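Local coordinates for hemerythrin HHE cation binding domain protein (PDB 6TYJ) that binds zinc and iron ions within a hemerythrin-like helical bundle, although its cellular role is not established, at residues A78-L90 / E103-E117. Sequence-based numbering, arbitrary orientation.
With ZN (zinc ion), chain D; ZN (zinc ion), chain B.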
loop_
_atom_site.group_PDB
_atom_site.type_symbol
_atom_site.label_atom_id
_atom_site.label_comp_id
_atom_site.label_asym_id
_atom_site.label_seq_id
_atom_site.Cartn_x
_atom_site.Cartn_y
_atom_site.Cartn_z
ATOM N N ALA A 78 -4.941 -11.729 -3.557
ATOM C CA ALA A 78 -4.774 -11.666 -5.009
ATOM C C ALA A 78 -4.720 -10.224 -5.510
ATOM O O ALA A 78 -3.984 -9.931 -6.456
ATOM C CB ALA A 78 -5.900 -12.445 -5.698
ATOM N N GLU A 79 -5.473 -9.298 -4.897
ATOM C CA GLU A 79 -5.375 -7.884 -5.284
ATOM C C GLU A 79 -3.995 -7.307 -4.967
ATOM O O GLU A 79 -3.499 -6.431 -5.681
ATOM C CB GLU A 79 -6.461 -7.061 -4.581
ATOM C CG GLU A 79 -7.880 -7.241 -5.111
ATOM C CD GLU A 79 -8.145 -6.436 -6.368
ATOM O OE1 GLU A 79 -9.167 -6.704 -7.048
ATOM O OE2 GLU A 79 -7.326 -5.541 -6.673
ATOM N N HIS A 80 -3.371 -7.742 -3.869
ATOM C CA HIS A 80 -1.988 -7.328 -3.650
ATOM C C HIS A 80 -1.104 -7.783 -4.798
ATOM O O HIS A 80 -0.262 -7.017 -5.282
ATOM C CB HIS A 80 -1.461 -7.906 -2.350
ATOM C CG HIS A 80 -1.898 -7.165 -1.131
ATOM N ND1 HIS A 80 -1.429 -7.494 0.122
ATOM C CD2 HIS A 80 -2.771 -6.148 -0.949
ATOM C CE1 HIS A 80 -1.975 -6.694 1.020
ATOM N NE2 HIS A 80 -2.795 -5.872 0.400
ATOM N N ARG A 81 -1.280 -9.026 -5.251
ATOM C CA ARG A 81 -0.510 -9.512 -6.399
ATOM C C ARG A 81 -0.732 -8.638 -7.618
ATOM O O ARG A 81 0.187 -8.428 -8.405
ATOM C CB ARG A 81 -0.891 -10.945 -6.752
ATOM C CG ARG A 81 -0.578 -11.927 -5.671
ATOM C CD ARG A 81 -0.545 -13.362 -6.201
ATOM N NE ARG A 81 -0.436 -14.285 -5.083
ATOM C CZ ARG A 81 0.719 -14.625 -4.523
ATOM N NH1 ARG A 81 0.738 -15.467 -3.500
ATOM N NH2 ARG A 81 1.856 -14.120 -4.996
ATOM N N GLN A 82 -1.971 -8.193 -7.823
ATOM C CA GLN A 82 -2.281 -7.319 -8.945
ATOM C C GLN A 82 -1.425 -6.063 -8.892
ATOM O O GLN A 82 -0.863 -5.613 -9.903
ATOM C CB GLN A 82 -3.760 -6.932 -8.919
ATOM C CG GLN A 82 -4.744 -8.046 -9.335
ATOM C CD GLN A 82 -4.595 -8.385 -10.811
ATOM O OE1 GLN A 82 -3.564 -8.917 -11.240
ATOM N NE2 GLN A 82 -5.611 -8.027 -11.623
ATOM N N VAL A 83 -1.354 -5.452 -7.717
ATOM C CA VAL A 83 -0.576 -4.227 -7.578
ATOM C C VAL A 83 0.910 -4.506 -7.789
ATOM O O VAL A 83 1.598 -3.760 -8.503
ATOM C CB VAL A 83 -0.866 -3.586 -6.212
ATOM C CG1 VAL A 83 0.039 -2.391 -5.991
ATOM C CG2 VAL A 83 -2.309 -3.154 -6.153
ATOM N N ILE A 84 1.436 -5.575 -7.168
ATOM C CA ILE A 84 2.868 -5.869 -7.287
ATOM C C ILE A 84 3.236 -6.216 -8.730
ATOM O O ILE A 84 4.273 -5.774 -9.243
ATOM C CB ILE A 84 3.263 -6.990 -6.297
ATOM C CG1 ILE A 84 3.115 -6.517 -4.847
ATOM C CG2 ILE A 84 4.687 -7.425 -6.542
ATOM C CD1 ILE A 84 3.217 -7.657 -3.833
ATOM N N ASP A 85 2.382 -6.980 -9.419
ATOM C CA ASP A 85 2.648 -7.342 -10.808
ATOM C C ASP A 85 2.660 -6.106 -11.692
ATOM O O ASP A 85 3.471 -6.002 -12.623
ATOM C CB ASP A 85 1.603 -8.336 -11.321
ATOM C CG ASP A 85 1.956 -9.773 -11.001
ATOM O OD1 ASP A 85 2.952 -9.996 -10.278
ATOM O OD2 ASP A 85 1.236 -10.678 -11.482
ATOM N N GLN A 86 1.748 -5.168 -11.437
ATOM C CA GLN A 86 1.724 -3.964 -12.263
ATOM C C GLN A 86 2.922 -3.080 -11.960
ATOM O O GLN A 86 3.440 -2.406 -12.850
ATOM C CB GLN A 86 0.426 -3.192 -12.042
ATOM C CG GLN A 86 0.167 -2.082 -13.047
ATOM C CD GLN A 86 -0.113 -2.595 -14.459
ATOM O OE1 GLN A 86 -0.915 -3.519 -14.659
ATOM N NE2 GLN A 86 0.547 -2.000 -15.441
ATOM N N LEU A 87 3.353 -3.041 -10.697
ATOM C CA LEU A 87 4.543 -2.277 -10.359
ATOM C C LEU A 87 5.751 -2.810 -11.114
ATOM O O LEU A 87 6.593 -2.031 -11.584
ATOM C CB LEU A 87 4.784 -2.318 -8.842
ATOM C CG LEU A 87 6.074 -1.617 -8.390
ATOM C CD1 LEU A 87 6.105 -0.148 -8.772
ATOM C CD2 LEU A 87 6.261 -1.798 -6.871
ATOM N N SER A 88 5.847 -4.139 -11.260
ATOM C CA SER A 88 6.948 -4.715 -12.035
ATOM C C SER A 88 6.926 -4.237 -13.485
ATOM O O SER A 88 7.978 -3.953 -14.073
ATOM C CB SER A 88 6.892 -6.242 -11.976
ATOM O OG SER A 88 7.107 -6.669 -10.645
ATOM N N VAL A 89 5.741 -4.159 -14.085
ATOM C CA VAL A 89 5.652 -3.646 -15.450
ATOM C C VAL A 89 6.062 -2.181 -15.496
ATOM O O VAL A 89 6.773 -1.753 -16.419
ATOM C CB VAL A 89 4.237 -3.853 -16.014
ATOM C CG1 VAL A 89 4.146 -3.290 -17.434
ATOM C CG2 VAL A 89 3.883 -5.333 -16.006
ATOM N N LEU A 90 5.613 -1.392 -14.515
ATOM C CA LEU A 90 5.927 0.037 -14.489
ATOM C C LEU A 90 7.429 0.262 -14.460
ATOM O O LEU A 90 7.964 1.095 -15.201
ATOM C CB LEU A 90 5.270 0.701 -13.270
ATOM C CG LEU A 90 5.666 2.158 -12.997
ATOM C CD1 LEU A 90 5.296 3.040 -14.208
ATOM C CD2 LEU A 90 4.964 2.636 -11.759
ATOM N N GLU A 103 2.227 3.943 -18.618
ATOM C CA GLU A 103 2.465 2.917 -17.605
ATOM C C GLU A 103 2.154 3.436 -16.209
ATOM O O GLU A 103 1.582 2.707 -15.386
ATOM C CB GLU A 103 3.909 2.421 -17.681
ATOM C CG GLU A 103 4.276 1.720 -18.997
ATOM C CD GLU A 103 3.453 0.464 -19.270
ATOM O OE1 GLU A 103 2.841 -0.100 -18.334
ATOM O OE2 GLU A 103 3.407 0.040 -20.441
ATOM N N TRP A 104 2.520 4.686 -15.919
ATOM C CA TRP A 104 2.202 5.244 -14.607
ATOM C C TRP A 104 0.693 5.262 -14.385
ATOM O O TRP A 104 0.204 4.858 -13.323
ATOM C CB TRP A 104 2.783 6.656 -14.464
ATOM C CG TRP A 104 2.150 7.382 -13.309
ATOM C CD1 TRP A 104 1.264 8.404 -13.371
ATOM C CD2 TRP A 104 2.297 7.058 -11.923
ATOM N NE1 TRP A 104 0.865 8.772 -12.100
ATOM C CE2 TRP A 104 1.495 7.960 -11.197
ATOM C CE3 TRP A 104 3.057 6.112 -11.224
ATOM C CZ2 TRP A 104 1.410 7.943 -9.809
ATOM C CZ3 TRP A 104 2.970 6.084 -9.836
ATOM C CH2 TRP A 104 2.154 6.998 -9.147
ATOM N N ASN A 105 -0.066 5.683 -15.394
ATOM C CA ASN A 105 -1.519 5.732 -15.233
ATOM C C ASN A 105 -2.105 4.341 -15.031
ATOM O O ASN A 105 -3.027 4.168 -14.229
ATOM C CB ASN A 105 -2.160 6.423 -16.437
ATOM C CG ASN A 105 -1.953 7.917 -16.409
ATOM O OD1 ASN A 105 -1.886 8.519 -15.336
ATOM N ND2 ASN A 105 -1.863 8.534 -17.588
ATOM N N SER A 106 -1.590 3.343 -15.755
ATOM C CA SER A 106 -2.057 1.975 -15.570
ATOM C C SER A 106 -1.776 1.495 -14.150
ATOM O O SER A 106 -2.612 0.825 -13.537
ATOM C CB SER A 106 -1.404 1.048 -16.598
ATOM O OG SER A 106 -1.879 1.333 -17.911
ATOM N N PHE A 107 -0.609 1.830 -13.616
ATOM C CA PHE A 107 -0.301 1.451 -12.242
ATOM C C PHE A 107 -1.191 2.189 -11.248
ATOM O O PHE A 107 -1.749 1.573 -10.319
ATOM C CB PHE A 107 1.170 1.722 -11.939
ATOM C CG PHE A 107 1.537 1.445 -10.512
ATOM C CD1 PHE A 107 1.610 0.141 -10.044
ATOM C CD2 PHE A 107 1.786 2.492 -9.634
ATOM C CE1 PHE A 107 1.947 -0.119 -8.742
ATOM C CE2 PHE A 107 2.108 2.242 -8.313
ATOM C CZ PHE A 107 2.189 0.936 -7.860
ATOM N N LYS A 108 -1.304 3.509 -11.405
ATOM C CA LYS A 108 -2.150 4.318 -10.528
ATOM C C LYS A 108 -3.569 3.756 -10.461
ATOM O O LYS A 108 -4.160 3.663 -9.375
ATOM C CB LYS A 108 -2.142 5.771 -11.000
ATOM C CG LYS A 108 -2.811 6.721 -10.038
ATOM C CD LYS A 108 -2.588 8.177 -10.416
ATOM C CE LYS A 108 -3.445 8.571 -11.598
ATOM N NZ LYS A 108 -3.525 10.052 -11.798
ATOM N N THR A 109 -4.099 3.302 -11.598
ATOM C CA THR A 109 -5.457 2.767 -11.634
ATOM C C THR A 109 -5.578 1.509 -10.783
ATOM O O THR A 109 -6.555 1.339 -10.042
ATOM C CB THR A 109 -5.865 2.490 -13.082
ATOM O OG1 THR A 109 -5.938 3.740 -13.783
ATOM C CG2 THR A 109 -7.226 1.791 -13.151
ATOM N N VAL A 110 -4.605 0.608 -10.900
ATOM C CA VAL A 110 -4.630 -0.633 -10.135
ATOM C C VAL A 110 -4.475 -0.337 -8.649
ATOM O O VAL A 110 -5.148 -0.941 -7.807
ATOM C CB VAL A 110 -3.521 -1.572 -10.646
ATOM C CG1 VAL A 110 -3.451 -2.823 -9.816
ATOM C CG2 VAL A 110 -3.750 -1.922 -12.116
ATOM N N LEU A 111 -3.605 0.612 -8.311
ATOM C CA LEU A 111 -3.388 0.949 -6.909
ATOM C C LEU A 111 -4.650 1.531 -6.288
ATOM O O LEU A 111 -5.079 1.118 -5.198
ATOM C CB LEU A 111 -2.223 1.930 -6.806
ATOM C CG LEU A 111 -1.671 2.189 -5.399
ATOM C CD1 LEU A 111 -1.425 0.904 -4.594
ATOM C CD2 LEU A 111 -0.407 2.988 -5.556
ATOM N N GLU A 112 -5.257 2.492 -6.979
ATOM C CA GLU A 112 -6.495 3.104 -6.512
ATOM C C GLU A 112 -7.604 2.067 -6.390
ATOM O O GLU A 112 -8.431 2.151 -5.477
ATOM C CB GLU A 112 -6.900 4.238 -7.462
ATOM N N ALA A 113 -7.621 1.072 -7.281
ATOM C CA ALA A 113 -8.608 0.000 -7.182
ATOM C C ALA A 113 -8.383 -0.878 -5.957
ATOM O O ALA A 113 -9.347 -1.452 -5.441
ATOM C CB ALA A 113 -8.599 -0.861 -8.447
ATOM N N HIS A 114 -7.130 -1.039 -5.507
ATOM C CA HIS A 114 -6.884 -1.761 -4.257
ATOM C C HIS A 114 -7.714 -1.167 -3.137
ATOM O O HIS A 114 -8.481 -1.872 -2.452
ATOM C CB HIS A 114 -5.401 -1.704 -3.863
ATOM C CG HIS A 114 -5.164 -1.863 -2.374
ATOM N ND1 HIS A 114 -5.191 -3.084 -1.740
ATOM C CD2 HIS A 114 -4.929 -0.942 -1.402
ATOM C CE1 HIS A 114 -4.996 -2.907 -0.444
ATOM N NE2 HIS A 114 -4.811 -1.624 -0.210
ATOM N N ALA A 115 -7.509 0.129 -2.904
ATOM C CA ALA A 115 -8.140 0.836 -1.802
ATOM C C ALA A 115 -9.645 0.824 -1.938
ATOM O O ALA A 115 -10.356 0.522 -0.975
ATOM C CB ALA A 115 -7.613 2.271 -1.739
ATOM N N ASP A 116 -10.154 1.168 -3.132
ATOM C CA ASP A 116 -11.596 1.177 -3.350
ATOM C C ASP A 116 -12.210 -0.192 -3.071
ATOM O O ASP A 116 -13.266 -0.291 -2.430
ATOM C CB ASP A 116 -11.929 1.617 -4.787
ATOM C CG ASP A 116 -11.573 3.076 -5.069
ATOM O OD1 ASP A 116 -11.461 3.439 -6.267
ATOM O OD2 ASP A 116 -11.397 3.862 -4.111
ATOM N N GLU A 117 -11.585 -1.265 -3.573
ATOM C CA GLU A 117 -12.151 -2.594 -3.360
ATOM C C GLU A 117 -12.091 -2.974 -1.883
ATOM O O GLU A 117 -13.037 -3.559 -1.344
ATOM C CB GLU A 117 -11.417 -3.644 -4.203
ATOM C CG GLU A 117 -12.050 -5.072 -4.162
ATOM C CD GLU A 117 -11.478 -5.996 -3.067
ATOM O OE1 GLU A 117 -10.269 -5.903 -2.738
ATOM O OE2 GLU A 117 -12.247 -6.831 -2.538
HETATM ZN ZN ZN D . 0.018 -9.100 0.436
HETATM ZN ZN ZN B . -5.085 -1.030 1.799
HETATM O O HOH W 1 2.466 0.038 -15.588
HETATM O O HOH W 2 0.803 -1.519 -18.126
HETATM O O HOH W 3 1.642 -8.610 -0.621
HETATM O O HOH W 4 -0.565 -10.812 -0.180
#
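His80 and His114, from two helices of the hemerythrin four-helix bundle, come together at a zinc site that they share with Glu58, and each also binds a zinc of its own. His80 ND1 lies 2.2 Å from one zinc, which also takes two waters and Asp59. His114 NE2 lies 2.1 Å from another, completed by His20, His54, Glu58 and Glu118. His80 NE2 is a ligand of the shared zinc. The rings meet obliquely, planes 47° apart, and His114 CE1 sits at the edge of the His80 ring, 3.8 Å from His80 NE2.

From the metal site onward the antiparallel helices pack by knobs-into-holes. Val83 fits among Phe107, Val110, Leu111 and His114. Phe107 returns the fit, wedged among Val83, Gln86, Leu87 and Leu90. With CG anti to the backbone N (chi1 176°), its ring reaches across to the other helix. Leu87 CD1 lies over one face, while Leu87 CB is 3.6 Å from Phe107 CE1. The Val83 carbonyl oxygen meets the ring edge in plane.

At the far end Gln86 and Glu103 are joined through water. Their amide and carboxylate are nearly coplanar, 8° apart. Two waters each accept from Gln86 NE2 and donate to Glu103 OE1; one also donates to Glu103 O at 2.8 Å.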